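Local coordinates for protein CT021 (Chlamydia trachomatis serovar L2, PDB 6UXD) that is of unknown function but belongs to the same clan as LolA and LolB, proteins that carry and insert bacterial lipoproteins, at residues A[21-26]-A[64-69]; A[157-160]-A[165-168]; A[184-189]-A[195-200]. All coordinates share one frame; numbering follows the deposited sequence.

Interaction 1: A[21-26]-A[64-69]; sequences YAVLSR and SSWKNA
Y21 starts the contact by laying its ring against K67. Its OH lies 3.5 Å from K67 CB, and its CE2 lies 3.7 Å from K67 CD. The two side chains cross at about a right angle, with K67 CB and CD at the outer end of the ring, near CE2, CZ and OH. The lysine side chain is extended through its first two torsions and bends at the outer two (64° and 63°), which brings NZ to N68 OD1 at 2.9 Å. The phenol OH is hydrogen-bonded to E202 OE2, which also bonds K67 N, while E202 OE1 bonds W66 N. One carboxylate thus ties the tyrosine to the first turn of the short helix.

V23 is the next residue to touch. Its CG1 sits 3.9 Å from the centroid of the W66 six-membered ring, only 14° off the normal, a CH-pi contact over the face. CG2 packs on the root of the same side chain, 3.7 Å from W66 CB. Both methyls are used, and I201 of strand 196-204 also touches V23 and W66.

The helix start is fixed by S65 as N-cap. Its OG accepts from N68 N at 3.1 Å. The contact is a capped short helix 66-69 packed on strand 21-26 of an antiparallel sheet. This is consistent with the LolA/LolB fold, an incomplete antiparallel beta barrel with a helical lid.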
loop_
_atom_site.group_PDB
_atom_site.type_symbol
_atom_site.label_atom_id
_atom_site.label_comp_id
_atom_site.label_asym_id
_atom_site.label_seq_id
_atom_site.Cartn_x
_atom_site.Cartn_y
_atom_site.Cartn_z
ATOM N N TYR A 21 5.224 7.230 -3.129
ATOM C CA TYR A 21 5.211 5.804 -3.399
ATOM C C TYR A 21 5.647 5.040 -2.155
ATOM O O TYR A 21 6.174 5.614 -1.198
ATOM C CB TYR A 21 6.094 5.446 -4.582
ATOM C CG TYR A 21 7.562 5.422 -4.250
ATOM C CD1 TYR A 21 8.212 4.236 -3.946
ATOM C CD2 TYR A 21 8.286 6.590 -4.226
ATOM C CE1 TYR A 21 9.576 4.233 -3.629
ATOM C CE2 TYR A 21 9.608 6.601 -3.915
ATOM C CZ TYR A 21 10.260 5.427 -3.623
ATOM O OH TYR A 21 11.604 5.467 -3.322
ATOM N N ALA A 22 5.387 3.733 -2.167
ATOM C CA ALA A 22 5.879 2.839 -1.120
ATOM C C ALA A 22 5.888 1.403 -1.634
ATOM O O ALA A 22 5.068 1.022 -2.474
ATOM C CB ALA A 22 5.024 2.966 0.140
ATOM N N VAL A 23 6.844 0.612 -1.141
ATOM C CA VAL A 23 7.010 -0.784 -1.542
ATOM C C VAL A 23 6.758 -1.637 -0.308
ATOM O O VAL A 23 7.448 -1.495 0.710
ATOM C CB VAL A 23 8.398 -1.067 -2.140
ATOM C CG1 VAL A 23 8.533 -2.527 -2.551
ATOM C CG2 VAL A 23 8.657 -0.162 -3.352
ATOM N N LEU A 24 5.757 -2.492 -0.380
ATOM C CA LEU A 24 5.349 -3.289 0.760
ATOM C C LEU A 24 5.673 -4.743 0.470
ATOM O O LEU A 24 5.637 -5.178 -0.684
ATOM C CB LEU A 24 3.852 -3.106 1.054
ATOM C CG LEU A 24 3.463 -1.937 1.966
ATOM C CD1 LEU A 24 3.934 -0.609 1.433
ATOM C CD2 LEU A 24 1.957 -1.886 2.183
ATOM N N SER A 25 6.027 -5.480 1.528
ATOM C CA SER A 25 6.493 -6.852 1.413
ATOM C C SER A 25 5.713 -7.755 2.355
ATOM O O SER A 25 5.545 -7.428 3.536
ATOM C CB SER A 25 7.983 -6.963 1.746
ATOM O OG SER A 25 8.344 -8.323 1.788
ATOM N N ARG A 26 5.265 -8.894 1.837
ATOM C CA ARG A 26 4.579 -9.932 2.615
ATOM C C ARG A 26 5.314 -11.212 2.244
ATOM O O ARG A 26 4.956 -11.884 1.272
ATOM C CB ARG A 26 3.087 -10.010 2.306
ATOM N N SER A 64 20.679 1.035 -6.623
ATOM C CA SER A 64 20.011 2.333 -6.573
ATOM C C SER A 64 18.817 2.300 -5.621
ATOM O O SER A 64 18.965 2.581 -4.432
ATOM C CB SER A 64 19.582 2.794 -7.975
ATOM O OG SER A 64 18.668 1.905 -8.593
ATOM N N SER A 65 17.636 1.965 -6.123
ATOM C CA SER A 65 16.438 1.913 -5.292
ATOM C C SER A 65 15.341 1.246 -6.098
ATOM O O SER A 65 15.464 1.083 -7.315
ATOM C CB SER A 65 16.002 3.307 -4.827
ATOM O OG SER A 65 15.649 4.162 -5.912
ATOM N N TRP A 66 14.292 0.815 -5.392
ATOM C CA TRP A 66 13.083 0.347 -6.057
ATOM C C TRP A 66 12.570 1.383 -7.041
ATOM O O TRP A 66 12.278 1.064 -8.197
ATOM C CB TRP A 66 11.989 0.026 -5.037
ATOM C CG TRP A 66 12.117 -1.357 -4.494
ATOM C CD1 TRP A 66 12.861 -1.756 -3.417
ATOM C CD2 TRP A 66 11.488 -2.531 -5.005
ATOM N NE1 TRP A 66 12.728 -3.109 -3.229
ATOM C CE2 TRP A 66 11.886 -3.608 -4.190
ATOM C CE3 TRP A 66 10.611 -2.773 -6.070
ATOM C CZ2 TRP A 66 11.444 -4.913 -4.411
ATOM C CZ3 TRP A 66 10.171 -4.067 -6.287
ATOM C CH2 TRP A 66 10.589 -5.121 -5.462
ATOM N N LYS A 67 12.432 2.629 -6.591
ATOM C CA LYS A 67 11.924 3.669 -7.474
ATOM C C LYS A 67 12.747 3.748 -8.754
ATOM O O LYS A 67 12.196 3.703 -9.859
ATOM C CB LYS A 67 11.920 5.031 -6.775
ATOM C CG LYS A 67 11.733 6.194 -7.748
ATOM C CD LYS A 67 11.305 7.465 -7.058
ATOM C CE LYS A 67 12.350 7.980 -6.100
ATOM N NZ LYS A 67 13.598 8.342 -6.800
ATOM N N ASN A 68 14.075 3.840 -8.620
ATOM C CA ASN A 68 14.926 4.094 -9.780
ATOM C C ASN A 68 15.197 2.848 -10.618
ATOM O O ASN A 68 15.472 2.965 -11.819
ATOM C CB ASN A 68 16.255 4.711 -9.339
ATOM C CG ASN A 68 16.082 6.074 -8.703
ATOM O OD1 ASN A 68 15.002 6.660 -8.734
ATOM N ND2 ASN A 68 17.153 6.589 -8.118
ATOM N N ALA A 69 15.139 1.659 -10.038
ATOM C CA ALA A 69 15.302 0.454 -10.839
ATOM C C ALA A 69 13.989 -0.080 -11.404
ATOM O O ALA A 69 14.018 -1.050 -12.168
ATOM C CB ALA A 69 15.971 -0.642 -10.012
#

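Interaction 2: A[157-160]-A[165-168]; sequences SVWP and PLSE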
loop_
_atom_site.group_PDB
_atom_site.type_symbol
_atom_site.label_atom_id
_atom_site.label_comp_id
_atom_site.label_asym_id
_atom_site.label_seq_id
_atom_site.Cartn_x
_atom_site.Cartn_y
_atom_site.Cartn_z
ATOM N N SER A 157 -6.697 -1.165 14.394
ATOM C CA SER A 157 -7.815 -1.400 13.506
ATOM C C SER A 157 -8.349 -2.812 13.734
ATOM O O SER A 157 -7.817 -3.604 14.534
ATOM C CB SER A 157 -7.388 -1.181 12.046
ATOM O OG SER A 157 -8.509 -1.011 11.194
ATOM N N VAL A 158 -9.416 -3.137 13.019
ATOM C CA VAL A 158 -9.982 -4.477 13.063
ATOM C C VAL A 158 -10.588 -4.778 11.708
ATOM O O VAL A 158 -11.215 -3.915 11.085
ATOM C CB VAL A 158 -11.019 -4.629 14.197
ATOM C CG1 VAL A 158 -12.148 -3.660 14.006
ATOM C CG2 VAL A 158 -11.525 -6.071 14.245
ATOM N N TRP A 159 -10.360 -5.994 11.243
ATOM C CA TRP A 159 -10.920 -6.436 9.979
ATOM C C TRP A 159 -12.424 -6.661 10.133
ATOM O O TRP A 159 -12.885 -7.079 11.197
ATOM C CB TRP A 159 -10.245 -7.730 9.549
ATOM C CG TRP A 159 -10.448 -8.098 8.134
ATOM C CD1 TRP A 159 -11.361 -8.978 7.634
ATOM C CD2 TRP A 159 -9.721 -7.589 7.011
ATOM N NE1 TRP A 159 -11.241 -9.054 6.267
ATOM C CE2 TRP A 159 -10.239 -8.212 5.860
ATOM C CE3 TRP A 159 -8.679 -6.670 6.871
ATOM C CZ2 TRP A 159 -9.752 -7.945 4.585
ATOM C CZ3 TRP A 159 -8.194 -6.409 5.608
ATOM C CH2 TRP A 159 -8.729 -7.044 4.481
ATOM N N PRO A 160 -13.211 -6.397 9.089
ATOM C CA PRO A 160 -14.659 -6.616 9.198
ATOM C C PRO A 160 -14.995 -8.083 9.423
ATOM O O PRO A 160 -14.199 -8.985 9.150
ATOM C CB PRO A 160 -15.197 -6.126 7.846
ATOM C CG PRO A 160 -14.040 -6.257 6.923
ATOM C CD PRO A 160 -12.853 -5.867 7.763
ATOM N N PRO A 165 -10.309 -15.914 6.912
ATOM C CA PRO A 165 -9.588 -16.052 8.189
ATOM C C PRO A 165 -9.365 -14.728 8.903
ATOM O O PRO A 165 -9.197 -14.723 10.131
ATOM C CB PRO A 165 -8.257 -16.702 7.779
ATOM C CG PRO A 165 -8.133 -16.449 6.313
ATOM C CD PRO A 165 -9.534 -16.449 5.782
ATOM N N LEU A 166 -9.367 -13.607 8.180
ATOM C CA LEU A 166 -9.142 -12.305 8.791
ATOM C C LEU A 166 -10.352 -11.796 9.549
ATOM O O LEU A 166 -10.260 -10.751 10.200
ATOM C CB LEU A 166 -8.757 -11.280 7.723
ATOM C CG LEU A 166 -7.545 -11.615 6.855
ATOM C CD1 LEU A 166 -7.191 -10.421 5.985
ATOM C CD2 LEU A 166 -6.361 -12.037 7.704
ATOM N N SER A 167 -11.466 -12.516 9.504
ATOM C CA SER A 167 -12.719 -11.982 10.012
ATOM C C SER A 167 -12.578 -11.546 11.465
ATOM O O SER A 167 -12.263 -12.350 12.345
ATOM C CB SER A 167 -13.824 -13.029 9.868
ATOM O OG SER A 167 -15.090 -12.443 10.116
ATOM N N GLU A 168 -12.829 -10.265 11.711
ATOM C CA GLU A 168 -12.837 -9.679 13.044
ATOM C C GLU A 168 -11.470 -9.711 13.723
ATOM O O GLU A 168 -11.387 -9.483 14.931
ATOM C CB GLU A 168 -13.871 -10.370 13.936
ATOM C CG GLU A 168 -15.258 -10.427 13.311
ATOM C CD GLU A 168 -16.316 -10.888 14.279
ATOM O OE1 GLU A 168 -16.940 -10.017 14.920
ATOM O OE2 GLU A 168 -16.504 -12.118 14.406
#
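L166 lies over one face of the W159 indole, with CB and CD1 both above it. L166 CB lies 3.5 Å from the centroid of the W159 five-membered ring, 11° off its normal, a CH-pi contact. L166 CD1 lies farther along the ring system, 3.8 Å from W159 CZ2. P160 CD lies near the rim of the opposite face. W159 also packs on helix 108-116, at K113 and I114, and on I171 of strand 170-176.

The main polar donor across the contact is E168 N. It gives a hydrogen bond to P160 O at 3.2 Å, with an angle of 154° at the hydrogen. The donor stands above the carbonyl plane, 62° out of it. A second, weak bond runs from E168 N to W159 O, also 3.2 Å. That carbonyl also receives a CA-H...O contact from E168 CA at 3.2 Å. P160 O takes a similar one from S167 CA at 3.5 Å.

The side chains bond to the connecting turn. W159 NE1 donates to D162 OD2, and S167 OG accepts from D162 N.

E168 has a left-handed backbone conformation just before strand 170-176. The chemistry implies a turn closed by one amide shared between two neighbouring carbonyls, with the bond to W159 O the weak one, and by D162, which serves both segments.

Interaction 3: A[184-189]-A[195-200]; sequences PLWTSI and TVIIKT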
loop_
_atom_site.group_PDB
_atom_site.type_symbol
_atom_site.label_atom_id
_atom_site.label_comp_id
_atom_site.label_asym_id
_atom_site.label_seq_id
_atom_site.Cartn_x
_atom_site.Cartn_y
_atom_site.Cartn_z
ATOM N N PRO A 184 1.914 3.357 5.321
ATOM C CA PRO A 184 2.297 2.706 6.571
ATOM C C PRO A 184 3.752 2.257 6.551
ATOM O O PRO A 184 4.329 1.975 5.498
ATOM C CB PRO A 184 1.341 1.511 6.657
ATOM C CG PRO A 184 0.912 1.265 5.256
ATOM C CD PRO A 184 0.908 2.586 4.571
ATOM N N LEU A 185 4.350 2.231 7.743
ATOM C CA LEU A 185 5.698 1.682 7.925
ATOM C C LEU A 185 5.693 0.183 8.161
ATOM O O LEU A 185 6.684 -0.497 7.860
ATOM C CB LEU A 185 6.377 2.338 9.125
ATOM C CG LEU A 185 6.571 3.846 9.067
ATOM C CD1 LEU A 185 6.980 4.373 10.436
ATOM C CD2 LEU A 185 7.607 4.174 8.004
ATOM N N TRP A 186 4.604 -0.340 8.707
ATOM C CA TRP A 186 4.586 -1.683 9.271
ATOM C C TRP A 186 3.142 -2.037 9.605
ATOM O O TRP A 186 2.428 -1.228 10.200
ATOM C CB TRP A 186 5.466 -1.713 10.507
ATOM C CG TRP A 186 5.688 -3.032 11.183
ATOM C CD1 TRP A 186 4.921 -3.609 12.151
ATOM C CD2 TRP A 186 6.804 -3.892 10.985
ATOM N NE1 TRP A 186 5.497 -4.794 12.565
ATOM C CE2 TRP A 186 6.648 -4.994 11.848
ATOM C CE3 TRP A 186 7.914 -3.852 10.135
ATOM C CZ2 TRP A 186 7.566 -6.041 11.893
ATOM C CZ3 TRP A 186 8.814 -4.890 10.175
ATOM C CH2 TRP A 186 8.645 -5.966 11.049
ATOM N N THR A 187 2.699 -3.221 9.208
ATOM C CA THR A 187 1.346 -3.676 9.505
ATOM C C THR A 187 1.391 -5.093 10.051
ATOM O O THR A 187 2.012 -5.974 9.453
ATOM C CB THR A 187 0.474 -3.606 8.251
ATOM O OG1 THR A 187 0.506 -2.268 7.742
ATOM C CG2 THR A 187 -0.966 -4.000 8.571
ATOM N N SER A 188 0.736 -5.305 11.187
ATOM C CA SER A 188 0.696 -6.595 11.852
ATOM C C SER A 188 -0.760 -6.988 12.040
ATOM O O SER A 188 -1.550 -6.197 12.562
ATOM C CB SER A 188 1.431 -6.522 13.199
ATOM O OG SER A 188 1.269 -7.708 13.955
ATOM N N ILE A 189 -1.122 -8.192 11.603
ATOM C CA ILE A 189 -2.505 -8.653 11.702
ATOM C C ILE A 189 -2.552 -10.048 12.313
ATOM O O ILE A 189 -1.845 -10.956 11.858
ATOM C CB ILE A 189 -3.224 -8.638 10.335
ATOM C CG1 ILE A 189 -4.647 -9.183 10.489
ATOM C CG2 ILE A 189 -2.477 -9.434 9.312
ATOM C CD1 ILE A 189 -5.626 -8.677 9.436
ATOM N N THR A 195 0.445 -14.543 13.620
ATOM C CA THR A 195 0.526 -13.147 13.219
ATOM C C THR A 195 1.224 -12.987 11.868
ATOM O O THR A 195 2.114 -13.750 11.493
ATOM C CB THR A 195 1.238 -12.339 14.306
ATOM O OG1 THR A 195 0.301 -12.019 15.348
ATOM C CG2 THR A 195 1.842 -11.047 13.746
ATOM N N VAL A 196 0.787 -11.980 11.122
ATOM C CA VAL A 196 1.278 -11.712 9.781
ATOM C C VAL A 196 1.759 -10.274 9.710
ATOM O O VAL A 196 1.071 -9.357 10.180
ATOM C CB VAL A 196 0.192 -11.966 8.725
ATOM C CG1 VAL A 196 0.673 -11.522 7.381
ATOM C CG2 VAL A 196 -0.194 -13.425 8.723
ATOM N N ILE A 197 2.933 -10.085 9.109
ATOM C CA ILE A 197 3.591 -8.793 9.002
ATOM C C ILE A 197 3.661 -8.433 7.530
ATOM O O ILE A 197 4.148 -9.227 6.714
ATOM C CB ILE A 197 5.016 -8.806 9.595
ATOM C CG1 ILE A 197 5.004 -9.177 11.080
ATOM C CG2 ILE A 197 5.681 -7.446 9.339
ATOM C CD1 ILE A 197 4.328 -8.191 11.965
ATOM N N ILE A 198 3.160 -7.253 7.193
ATOM C CA ILE A 198 3.426 -6.614 5.915
ATOM C C ILE A 198 4.383 -5.475 6.215
ATOM O O ILE A 198 4.053 -4.554 6.978
ATOM C CB ILE A 198 2.154 -6.108 5.227
ATOM C CG1 ILE A 198 1.183 -7.266 4.975
ATOM C CG2 ILE A 198 2.501 -5.442 3.900
ATOM C CD1 ILE A 198 -0.044 -7.201 5.827
ATOM N N LYS A 199 5.574 -5.570 5.643
ATOM C CA LYS A 199 6.684 -4.672 5.922
ATOM C C LYS A 199 6.834 -3.685 4.774
ATOM O O LYS A 199 6.754 -4.063 3.603
ATOM C CB LYS A 199 7.959 -5.502 6.125
ATOM C CG LYS A 199 9.254 -4.729 6.340
ATOM C CD LYS A 199 10.416 -5.677 6.700
ATOM C CE LYS A 199 11.792 -4.985 6.568
ATOM N NZ LYS A 199 12.945 -5.915 6.837
ATOM N N THR A 200 7.033 -2.414 5.104
ATOM C CA THR A 200 7.328 -1.407 4.089
ATOM C C THR A 200 8.840 -1.273 3.975
ATOM O O THR A 200 9.508 -0.870 4.937
ATOM C CB THR A 200 6.701 -0.063 4.431
ATOM O OG1 THR A 200 5.306 -0.251 4.696
ATOM C CG2 THR A 200 6.862 0.896 3.265
HETATM O O HOH W 1 9.167 -1.473 7.504
HETATM O O HOH W 2 3.385 -2.044 5.956
#
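T195 opens the contact by setting its CG2 3.4 Å from S188 OG, just ahead of strand 196-200. V196 then pairs with I189 in both directions, each amide giving to the other's carbonyl. Their side chains lie side by side and point the same way, with I189 CG2 3.7 Å from V196 CB.

I197 projects from the face that also carries W186, S188 and K199. Its CG2 is anti to the backbone N, and this branch goes over the indole, 3.6 Å from the centroid of the W186 six-membered ring and 19° off the normal. Its other branch ends at CD1, 3.6 Å from S188 CB. One isoleucine thus packs on its direct partner S188 and on the diagonal W186.

I198 makes the second hydrogen-bonded pair, with T187. I198 N gives to T187 O at 2.8 Å, and T187 N returns a bond to I198 O. K199 follows with an extended chain. Its CG is 3.9 Å from W186 CZ3, while NZ forms a salt bridge with E146.

Beyond the last bridge, T200 uses its hydroxyl. OG1 donates to P184 O at 2.6 Å, from 43° above the carbonyl plane. The bond from T200 N to L185 O is weak. One water joins L185 O and T200 O while lying at the edge of the W186 ring, and another donates to I198 O and to T200 OG1, at 2.9 Å from OG1.

The two strands form an antiparallel beta hairpin. Strand 186-189 pairs on its other edge with strand 170-176, where T187 touches I173 and I189 touches I171. Strand 196-204 pairs with strand 21-26, where L24 meets I198 and T200.

The three contacts follow one another along the chain and neither nest nor cross. Interaction 1 closes the longest loop. Between its segments the chain runs through strands 29-38 and 43-50 and helix 58-63. Interaction 2 spans a four-residue gap within the loop before strand 170-176. Interaction 3 then spans the five-residue gap of the hairpin. Interaction 3 touches both others. S25 N and K199 O, 2.6 Å apart, probably form a hydrogen bond between strands 21-26 and 196-204. L166 CD2 packs on I189 CD1. Interactions 1 and 2 do not meet, their nearest atoms being about 11 Å apart. The hairpin therefore links strand 21-26 to the loop that follows strand 152-158.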